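PcyX_EBK42635 (PDB 5OWG) probably reduces biliverdin to phycoerythrobilin with electrons from ferredoxin, as a four-electron ferredoxin-dependent bilin reductase of marine phage type. Local coordinates at residues 22-27 against 171-176; 35-40 against 59-64. All blocks are in the same frame, centred on the assembly; numbering follows the deposited sequence.

Interaction 1: residues 22-27 against 171-176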
ATOM      1  N   ILE A  22      -6.197   8.548   4.521  1.00 46.75           N
ATOM      2  CA  ILE A  22      -7.486   7.887   4.692  1.00 53.89           C
ATOM      3  C   ILE A  22      -8.606   8.741   4.111  1.00 58.35           C
ATOM      4  O   ILE A  22      -9.585   8.218   3.566  1.00 48.09           O
ATOM      5  CB  ILE A  22      -7.727   7.567   6.178  1.00 54.14           C
ATOM      6  CG1 ILE A  22      -6.689   6.559   6.673  1.00 60.73           C
ATOM      7  CG2 ILE A  22      -9.131   7.007   6.391  1.00 55.86           C
ATOM      8  CD1 ILE A  22      -6.648   6.395   8.176  1.00 56.58           C
ATOM      9  N   GLU A  23      -8.488  10.067   4.223  1.00 65.31           N
ATOM     10  CA  GLU A  23      -9.507  10.945   3.655  1.00 66.15           C
ATOM     11  C   GLU A  23      -9.587  10.783   2.143  1.00 59.04           C
ATOM     12  O   GLU A  23     -10.682  10.720   1.574  1.00 60.62           O
ATOM     13  CB  GLU A  23      -9.211  12.398   4.024  1.00 74.99           C
ATOM     14  CG  GLU A  23     -10.280  13.392   3.579  1.00 80.90           C
ATOM     15  CD  GLU A  23     -11.625  13.145   4.236  1.00 97.50           C
ATOM     16  OE1 GLU A  23     -11.684  12.338   5.187  1.00 94.88           O
ATOM     17  OE2 GLU A  23     -12.624  13.758   3.803  1.00 96.70           O
ATOM     18  N   VAL A  24      -8.434  10.713   1.474  1.00 54.03           N
ATOM     19  CA  VAL A  24      -8.425  10.548   0.022  1.00 45.95           C
ATOM     20  C   VAL A  24      -9.090   9.232  -0.362  1.00 55.56           C
ATOM     21  O   VAL A  24      -9.937   9.184  -1.263  1.00 58.58           O
ATOM     22  CB  VAL A  24      -6.985  10.632  -0.516  1.00 57.79           C
ATOM     23  CG1 VAL A  24      -6.937  10.311  -2.007  1.00 55.68           C
ATOM     24  CG2 VAL A  24      -6.407  12.017  -0.259  1.00 66.96           C
ATOM     25  N   LEU A  25      -8.722   8.144   0.317  1.00 57.61           N
ATOM     26  CA  LEU A  25      -9.273   6.838  -0.033  1.00 52.25           C
ATOM     27  C   LEU A  25     -10.779   6.794   0.200  1.00 45.34           C
ATOM     28  O   LEU A  25     -11.516   6.176  -0.577  1.00 48.91           O
ATOM     29  CB  LEU A  25      -8.569   5.737   0.764  1.00 47.93           C
ATOM     30  CG  LEU A  25      -7.077   5.542   0.470  1.00 52.64           C
ATOM     31  CD1 LEU A  25      -6.446   4.613   1.490  1.00 55.59           C
ATOM     32  CD2 LEU A  25      -6.865   4.997  -0.933  1.00 58.64           C
ATOM     33  N   ASN A  26     -11.258   7.445   1.262  1.00 46.16           N
ATOM     34  CA  ASN A  26     -12.694   7.477   1.521  1.00 60.78           C
ATOM     35  C   ASN A  26     -13.442   8.301   0.480  1.00 61.08           C
ATOM     36  O   ASN A  26     -14.624   8.042   0.222  1.00 71.91           O
ATOM     37  CB  ASN A  26     -12.968   8.033   2.919  1.00 52.03           C
ATOM     38  CG  ASN A  26     -12.592   7.058   4.020  1.00 72.07           C
ATOM     39  OD1 ASN A  26     -12.616   5.844   3.826  1.00 63.69           O
ATOM     40  ND2 ASN A  26     -12.249   7.588   5.186  1.00 67.35           N
ATOM     41  N   ASN A  27     -12.781   9.288  -0.128  1.00 53.16           N
ATOM     42  CA  ASN A  27     -13.440  10.178  -1.075  1.00 67.59           C
ATOM     43  C   ASN A  27     -13.501   9.621  -2.492  1.00 70.12           C
ATOM     44  O   ASN A  27     -14.255  10.159  -3.312  1.00 55.16           O
ATOM     45  CB  ASN A  27     -12.727  11.534  -1.109  1.00 53.59           C
ATOM     46  CG  ASN A  27     -13.230  12.488  -0.043  1.00 73.74           C
ATOM     47  OD1 ASN A  27     -13.763  12.070   0.986  1.00 68.99           O
ATOM     48  ND2 ASN A  27     -13.069  13.783  -0.291  1.00 99.78           N
ATOM     49  N   SER A 171      -0.223  13.866  -2.324  1.00 81.70           N
ATOM     50  CA  SER A 171      -0.622  14.462  -3.593  1.00 81.68           C
ATOM     51  C   SER A 171      -0.408  13.505  -4.758  1.00 74.44           C
ATOM     52  O   SER A 171      -1.147  13.565  -5.748  1.00 63.55           O
ATOM     53  CB  SER A 171       0.149  15.762  -3.833  1.00 80.15           C
ATOM     54  OG  SER A 171      -0.048  16.675  -2.765  1.00 79.16           O
ATOM     55  N   ASN A 172       0.588  12.621  -4.659  1.00 67.99           N
ATOM     56  CA  ASN A 172       0.785  11.607  -5.689  1.00 75.62           C
ATOM     57  C   ASN A 172      -0.315  10.556  -5.643  1.00 66.12           C
ATOM     58  O   ASN A 172      -0.616   9.927  -6.665  1.00 55.32           O
ATOM     59  CB  ASN A 172       2.161  10.957  -5.526  1.00 88.28           C
ATOM     60  CG  ASN A 172       3.302  11.930  -5.764  1.00 88.16           C
ATOM     61  OD1 ASN A 172       3.108  13.146  -5.752  1.00 92.90           O
ATOM     62  ND2 ASN A 172       4.500  11.398  -5.979  1.00 95.06           N
ATOM     63  N   LEU A 173      -0.925  10.354  -4.474  1.00 62.13           N
ATOM     64  CA  LEU A 173      -2.055   9.440  -4.359  1.00 67.11           C
ATOM     65  C   LEU A 173      -3.290  10.018  -5.039  1.00 68.07           C
ATOM     66  O   LEU A 173      -3.874   9.394  -5.934  1.00 60.26           O
ATOM     67  CB  LEU A 173      -2.338   9.151  -2.883  1.00 50.30           C
ATOM     68  CG  LEU A 173      -3.561   8.287  -2.568  1.00 48.92           C
ATOM     69  CD1 LEU A 173      -3.417   6.894  -3.160  1.00 55.05           C
ATOM     70  CD2 LEU A 173      -3.769   8.217  -1.066  1.00 59.03           C
ATOM     71  N   ASN A 174      -3.709  11.214  -4.615  1.00 71.10           N
ATOM     72  CA  ASN A 174      -4.864  11.867  -5.223  1.00 71.95           C
ATOM     73  C   ASN A 174      -4.745  11.893  -6.741  1.00 45.36           C
ATOM     74  O   ASN A 174      -5.744  11.740  -7.455  1.00 62.55           O
ATOM     75  CB  ASN A 174      -5.005  13.291  -4.675  1.00 42.91           C
ATOM     76  CG  ASN A 174      -6.418  13.614  -4.231  1.00 63.78           C
ATOM     77  OD1 ASN A 174      -7.382  12.976  -4.657  1.00 70.98           O
ATOM     78  ND2 ASN A 174      -6.548  14.618  -3.371  1.00 82.35           N
ATOM     79  N   ASN A 175      -3.529  12.085  -7.255  1.00 53.95           N
ATOM     80  CA  ASN A 175      -3.318  12.098  -8.698  1.00 54.58           C
ATOM     81  C   ASN A 175      -3.278  10.694  -9.290  1.00 61.48           C
ATOM     82  O   ASN A 175      -3.646  10.514 -10.456  1.00 60.70           O
ATOM     83  CB  ASN A 175      -2.027  12.846  -9.031  1.00 66.30           C
ATOM     84  CG  ASN A 175      -2.237  14.340  -9.145  1.00 69.68           C
ATOM     85  OD1 ASN A 175      -2.592  14.842 -10.209  1.00 81.36           O
ATOM     86  ND2 ASN A 175      -2.024  15.058  -8.047  1.00 50.49           N
ATOM     87  N   TYR A 176      -2.833   9.697  -8.521  1.00 63.19           N
ATOM     88  CA  TYR A 176      -2.849   8.323  -9.014  1.00 60.12           C
ATOM     89  C   TYR A 176      -4.278   7.829  -9.198  1.00 35.29           C
ATOM     90  O   TYR A 176      -4.609   7.214 -10.219  1.00 52.04           O
ATOM     91  CB  TYR A 176      -2.091   7.404  -8.053  1.00 57.01           C
ATOM     92  CG  TYR A 176      -2.174   5.936  -8.422  1.00 56.08           C
ATOM     93  CD1 TYR A 176      -1.247   5.361  -9.284  1.00 59.14           C
ATOM     94  CD2 TYR A 176      -3.181   5.124  -7.911  1.00 54.54           C
ATOM     95  CE1 TYR A 176      -1.318   4.022  -9.623  1.00 49.99           C
ATOM     96  CE2 TYR A 176      -3.263   3.782  -8.247  1.00 47.52           C
ATOM     97  CZ  TYR A 176      -2.327   3.239  -9.104  1.00 51.29           C
ATOM     98  OH  TYR A 176      -2.398   1.908  -9.443  1.00 50.10           O
TER
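Val24 and Leu173 meet between two helices that run side by side in the same direction. The helical segments 22-27 and 171-176 are inclined by 9° to each other, almost parallel, and their axes come within 10.1 Å. The two helices lie in one helical layer over the sheet, consistent with the alpha-beta-alpha sandwich of ferredoxin-dependent bilin reductases.

Val24 is the side chain to follow. Val24 CB points at the other helix and lies 4.1 Å from Leu173 CD2. CG1 stands anti to the backbone N (chi1 174°) and reaches farthest into the gap. There it touches two residues at once. Val24 CG1 lies 3.9 Å from Leu173 CD2. Val24 CG1 is also 3.8 Å from Asn174 OD1. On the branch beside the backbone N, Val24 CG2 lies 4.1 Å from Asn174 ND2. The two methyls thus rest against the two ends of one amide, while CG1 also touches the leucine.

Leu173 points back toward helix 14-28, and the side chains of Leu173 and Val24 lie alongside each other, pointing opposite ways. Leu173 CD2 is 4.5 Å from Leu25 CD2, a loose contact. The CB of Asn174 does not aim at the partner helix; its amide end is what comes close. Beneath the helices lies the antiparallel sheet: Leu173 packs on Leu80 of strand 73-82, and Leu25 on Trp52 of strand 47-53.

No hydrogen bond or salt bridge joins the two segments. The contact grades from buried leucines next to the sheet to an exposed asparagine at the outer side. It is therefore held by van der Waals packing, with Asn174 giving Val24 a polar border.

Interaction 2: residues 35-40 against 59-64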
ATOM      1  N   PRO A  35     -11.315 -10.985   3.060  1.00 48.12           N
ATOM      2  CA  PRO A  35     -11.246 -12.233   3.831  1.00 47.69           C
ATOM      3  C   PRO A  35      -9.854 -12.469   4.400  1.00 42.46           C
ATOM      4  O   PRO A  35      -8.849 -12.371   3.692  1.00 42.92           O
ATOM      5  CB  PRO A  35     -11.625 -13.304   2.801  1.00 56.28           C
ATOM      6  CG  PRO A  35     -12.424 -12.589   1.783  1.00 61.56           C
ATOM      7  CD  PRO A  35     -11.864 -11.203   1.710  1.00 54.11           C
ATOM      8  N   GLY A  36      -9.801 -12.790   5.694  1.00 47.06           N
ATOM      9  CA  GLY A  36      -8.567 -13.085   6.381  1.00 42.97           C
ATOM     10  C   GLY A  36      -7.968 -11.911   7.131  1.00 52.45           C
ATOM     11  O   GLY A  36      -7.226 -12.121   8.099  1.00 40.40           O
ATOM     12  N   MET A  37      -8.273 -10.680   6.711  1.00 40.47           N
ATOM     13  CA  MET A  37      -7.638  -9.513   7.309  1.00 40.20           C
ATOM     14  C   MET A  37      -8.072  -9.285   8.751  1.00 43.38           C
ATOM     15  O   MET A  37      -7.343  -8.629   9.503  1.00 44.48           O
ATOM     16  CB  MET A  37      -7.944  -8.262   6.484  1.00 38.66           C
ATOM     17  CG  MET A  37      -7.008  -7.097   6.776  1.00 31.88           C
ATOM     18  SD  MET A  37      -5.353  -7.373   6.122  1.00 49.78           S
ATOM     19  CE  MET A  37      -5.640  -7.181   4.362  1.00 53.21           C
ATOM     20  N   GLU A  38      -9.234  -9.805   9.156  1.00 46.36           N
ATOM     21  CA  GLU A  38      -9.664  -9.641  10.540  1.00 45.22           C
ATOM     22  C   GLU A  38      -8.634 -10.184  11.519  1.00 50.79           C
ATOM     23  O   GLU A  38      -8.631  -9.781  12.687  1.00 56.38           O
ATOM     24  CB  GLU A  38     -11.018 -10.324  10.766  1.00 44.66           C
ATOM     25  CG  GLU A  38     -10.983 -11.851  10.811  1.00 65.61           C
ATOM     26  CD  GLU A  38     -10.637 -12.477   9.474  1.00 63.68           C
ATOM     27  OE1 GLU A  38     -10.835 -11.813   8.435  1.00 53.11           O
ATOM     28  OE2 GLU A  38     -10.167 -13.634   9.459  1.00 60.70           O
ATOM     29  N   ARG A  39      -7.760 -11.087  11.070  1.00 48.42           N
ATOM     30  CA  ARG A  39      -6.712 -11.628  11.924  1.00 60.94           C
ATOM     31  C   ARG A  39      -5.582 -10.637  12.163  1.00 59.03           C
ATOM     32  O   ARG A  39      -4.673 -10.941  12.941  1.00 50.21           O
ATOM     33  CB  ARG A  39      -6.136 -12.903  11.304  1.00 47.93           C
ATOM     34  CG  ARG A  39      -7.175 -13.945  10.923  1.00 39.23           C
ATOM     35  CD  ARG A  39      -6.557 -15.048  10.078  1.00 47.30           C
ATOM     36  NE  ARG A  39      -6.049 -14.546   8.803  1.00 43.47           N
ATOM     37  CZ  ARG A  39      -5.311 -15.257   7.956  1.00 48.55           C
ATOM     38  NH1 ARG A  39      -4.981 -16.510   8.240  1.00 38.45           N
ATOM     39  NH2 ARG A  39      -4.897 -14.713   6.818  1.00 47.18           N
ATOM     40  N   PHE A  40      -5.606  -9.469  11.509  1.00 47.95           N
ATOM     41  CA  PHE A  40      -4.496  -8.526  11.582  1.00 47.75           C
ATOM     42  C   PHE A  40      -4.955  -7.112  11.924  1.00 40.86           C
ATOM     43  O   PHE A  40      -4.232  -6.149  11.648  1.00 55.72           O
ATOM     44  CB  PHE A  40      -3.716  -8.528  10.266  1.00 43.72           C
ATOM     45  CG  PHE A  40      -3.395  -9.905   9.765  1.00 50.87           C
ATOM     46  CD1 PHE A  40      -2.623 -10.768  10.525  1.00 45.52           C
ATOM     47  CD2 PHE A  40      -3.869 -10.340   8.538  1.00 49.16           C
ATOM     48  CE1 PHE A  40      -2.328 -12.039  10.071  1.00 53.58           C
ATOM     49  CE2 PHE A  40      -3.576 -11.611   8.078  1.00 42.39           C
ATOM     50  CZ  PHE A  40      -2.805 -12.461   8.845  1.00 48.34           C
ATOM     51  N   ARG A  59      -7.616  -3.258  -5.628  1.00 39.24           N
ATOM     52  CA  ARG A  59      -7.175  -3.362  -4.243  1.00 38.28           C
ATOM     53  C   ARG A  59      -6.337  -2.156  -3.848  1.00 31.81           C
ATOM     54  O   ARG A  59      -5.381  -1.796  -4.541  1.00 41.10           O
ATOM     55  CB  ARG A  59      -6.382  -4.653  -4.021  1.00 31.38           C
ATOM     56  CG  ARG A  59      -6.019  -4.898  -2.568  1.00 40.74           C
ATOM     57  CD  ARG A  59      -5.434  -6.285  -2.361  1.00 32.95           C
ATOM     58  NE  ARG A  59      -5.267  -6.603  -0.943  1.00 37.89           N
ATOM     59  CZ  ARG A  59      -4.156  -6.392  -0.241  1.00 29.88           C
ATOM     60  NH1 ARG A  59      -3.084  -5.857  -0.814  1.00 35.97           N
ATOM     61  NH2 ARG A  59      -4.115  -6.719   1.043  1.00 51.76           N
ATOM     62  N   ALA A  60      -6.713  -1.543  -2.727  1.00 37.69           N
ATOM     63  CA  ALA A  60      -5.947  -0.480  -2.087  1.00 41.92           C
ATOM     64  C   ALA A  60      -5.857  -0.823  -0.610  1.00 27.24           C
ATOM     65  O   ALA A  60      -6.887  -0.943   0.058  1.00 30.95           O
ATOM     66  CB  ALA A  60      -6.611   0.884  -2.289  1.00 36.47           C
ATOM     67  N   HIS A  61      -4.636  -0.975  -0.098  1.00 31.08           N
ATOM     68  CA  HIS A  61      -4.407  -1.593   1.203  1.00 35.85           C
ATOM     69  C   HIS A  61      -3.565  -0.668   2.066  1.00 31.57           C
ATOM     70  O   HIS A  61      -2.452  -0.300   1.678  1.00 40.00           O
ATOM     71  CB  HIS A  61      -3.717  -2.951   1.032  1.00 37.48           C
ATOM     72  CG  HIS A  61      -3.361  -3.626   2.319  1.00 44.81           C
ATOM     73  ND1 HIS A  61      -2.354  -4.562   2.410  1.00 42.33           N
ATOM     74  CD2 HIS A  61      -3.882  -3.511   3.563  1.00 49.38           C
ATOM     75  CE1 HIS A  61      -2.266  -4.992   3.656  1.00 49.78           C
ATOM     76  NE2 HIS A  61      -3.182  -4.370   4.377  1.00 47.24           N
ATOM     77  N   LEU A  62      -4.088  -0.305   3.235  1.00 44.10           N
ATOM     78  CA  LEU A  62      -3.377   0.525   4.200  1.00 50.37           C
ATOM     79  C   LEU A  62      -3.027  -0.326   5.412  1.00 47.81           C
ATOM     80  O   LEU A  62      -3.921  -0.807   6.117  1.00 50.45           O
ATOM     81  CB  LEU A  62      -4.215   1.734   4.618  1.00 44.85           C
ATOM     82  CG  LEU A  62      -3.564   2.657   5.655  1.00 39.00           C
ATOM     83  CD1 LEU A  62      -2.373   3.393   5.053  1.00 39.66           C
ATOM     84  CD2 LEU A  62      -4.577   3.638   6.224  1.00 53.72           C
ATOM     85  N   ASP A  63      -1.729  -0.501   5.651  1.00 51.69           N
ATOM     86  CA  ASP A  63      -1.220  -1.283   6.770  1.00 40.80           C
ATOM     87  C   ASP A  63      -0.432  -0.357   7.685  1.00 41.55           C
ATOM     88  O   ASP A  63       0.603   0.183   7.281  1.00 49.60           O
ATOM     89  CB  ASP A  63      -0.340  -2.430   6.272  1.00 50.54           C
ATOM     90  CG  ASP A  63       0.477  -3.061   7.380  1.00 47.81           C
ATOM     91  OD1 ASP A  63      -0.012  -3.109   8.528  1.00 45.56           O
ATOM     92  OD2 ASP A  63       1.613  -3.498   7.104  1.00 50.01           O
ATOM     93  N   VAL A  64      -0.919  -0.179   8.913  1.00 38.22           N
ATOM     94  CA  VAL A  64      -0.323   0.742   9.875  1.00 56.94           C
ATOM     95  C   VAL A  64      -0.040  -0.017  11.163  1.00 54.47           C
ATOM     96  O   VAL A  64      -0.928  -0.691  11.699  1.00 49.99           O
ATOM     97  CB  VAL A  64      -1.238   1.949  10.157  1.00 56.85           C
ATOM     98  CG1 VAL A  64      -0.593   2.907  11.160  1.00 52.31           C
ATOM     99  CG2 VAL A  64      -1.564   2.678   8.868  1.00 55.11           C
TER
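The loop between strands 30-32 and 47-53 lies against one face of the central antiparallel sheet and sets a methionine on strand 57-67. Met37 lies in a short 3-10 turn, residues 37-39, and its CB points toward the strand. The chain bends at chi2 and chi3, both 72°, which carries the terminal methyl to the polar ends of two strand residues.

Met37 CE lies over one face of the His61 ring, in a CH-pi contact 4.1 Å from the ring centroid and 27° off the normal. The ring atom nearest to Met37 CE is His61 NE2, at 3.7 Å. Met37 SD stands obliquely to the same ring. Met37 CE also touches Arg59 NH2 at 3.7 Å, at the edge of the guanidinium and near its plane. His61 CB lies 3.3 Å above one face of the Arg59 guanidinium, toward its rim.

The strongest polar partners lie elsewhere: Arg59 NE forms a salt bridge with Glu34, and His61 NE2 is hydrogen-bonded to Asn49. Within the loop, Gly36 O accepts from both N and NE of Arg39.

All three touching residues are buried. Met37 therefore gives the loop a hold on the strand by van der Waals and CH-pi contact, with no hydrogen bond across the segments, while the polar ends of Arg59 and His61 are paired outside the two segments.

In the fold
The two contacts lie on opposite faces of the six-stranded antiparallel sheet, with their centres about 18 Å apart. Interaction 1 pairs helix 14-28 with helix 161-179 on one face. Interaction 2 brings the 35-40 loop to strand 57-67 on the other face, where helix 220-229 also packs. In chain order the segments run 22-27, 35-40, 59-64 and 171-176, so interaction 1 encloses interaction 2. They meet through the sheet strand: Ile22 CG1 packs on Leu62 CD2 at 3.6 Å. Strand 57-67 thus has a helix on one side and the loop on the other, consistent with the alpha-beta-alpha sandwich of ferredoxin-dependent bilin reductases.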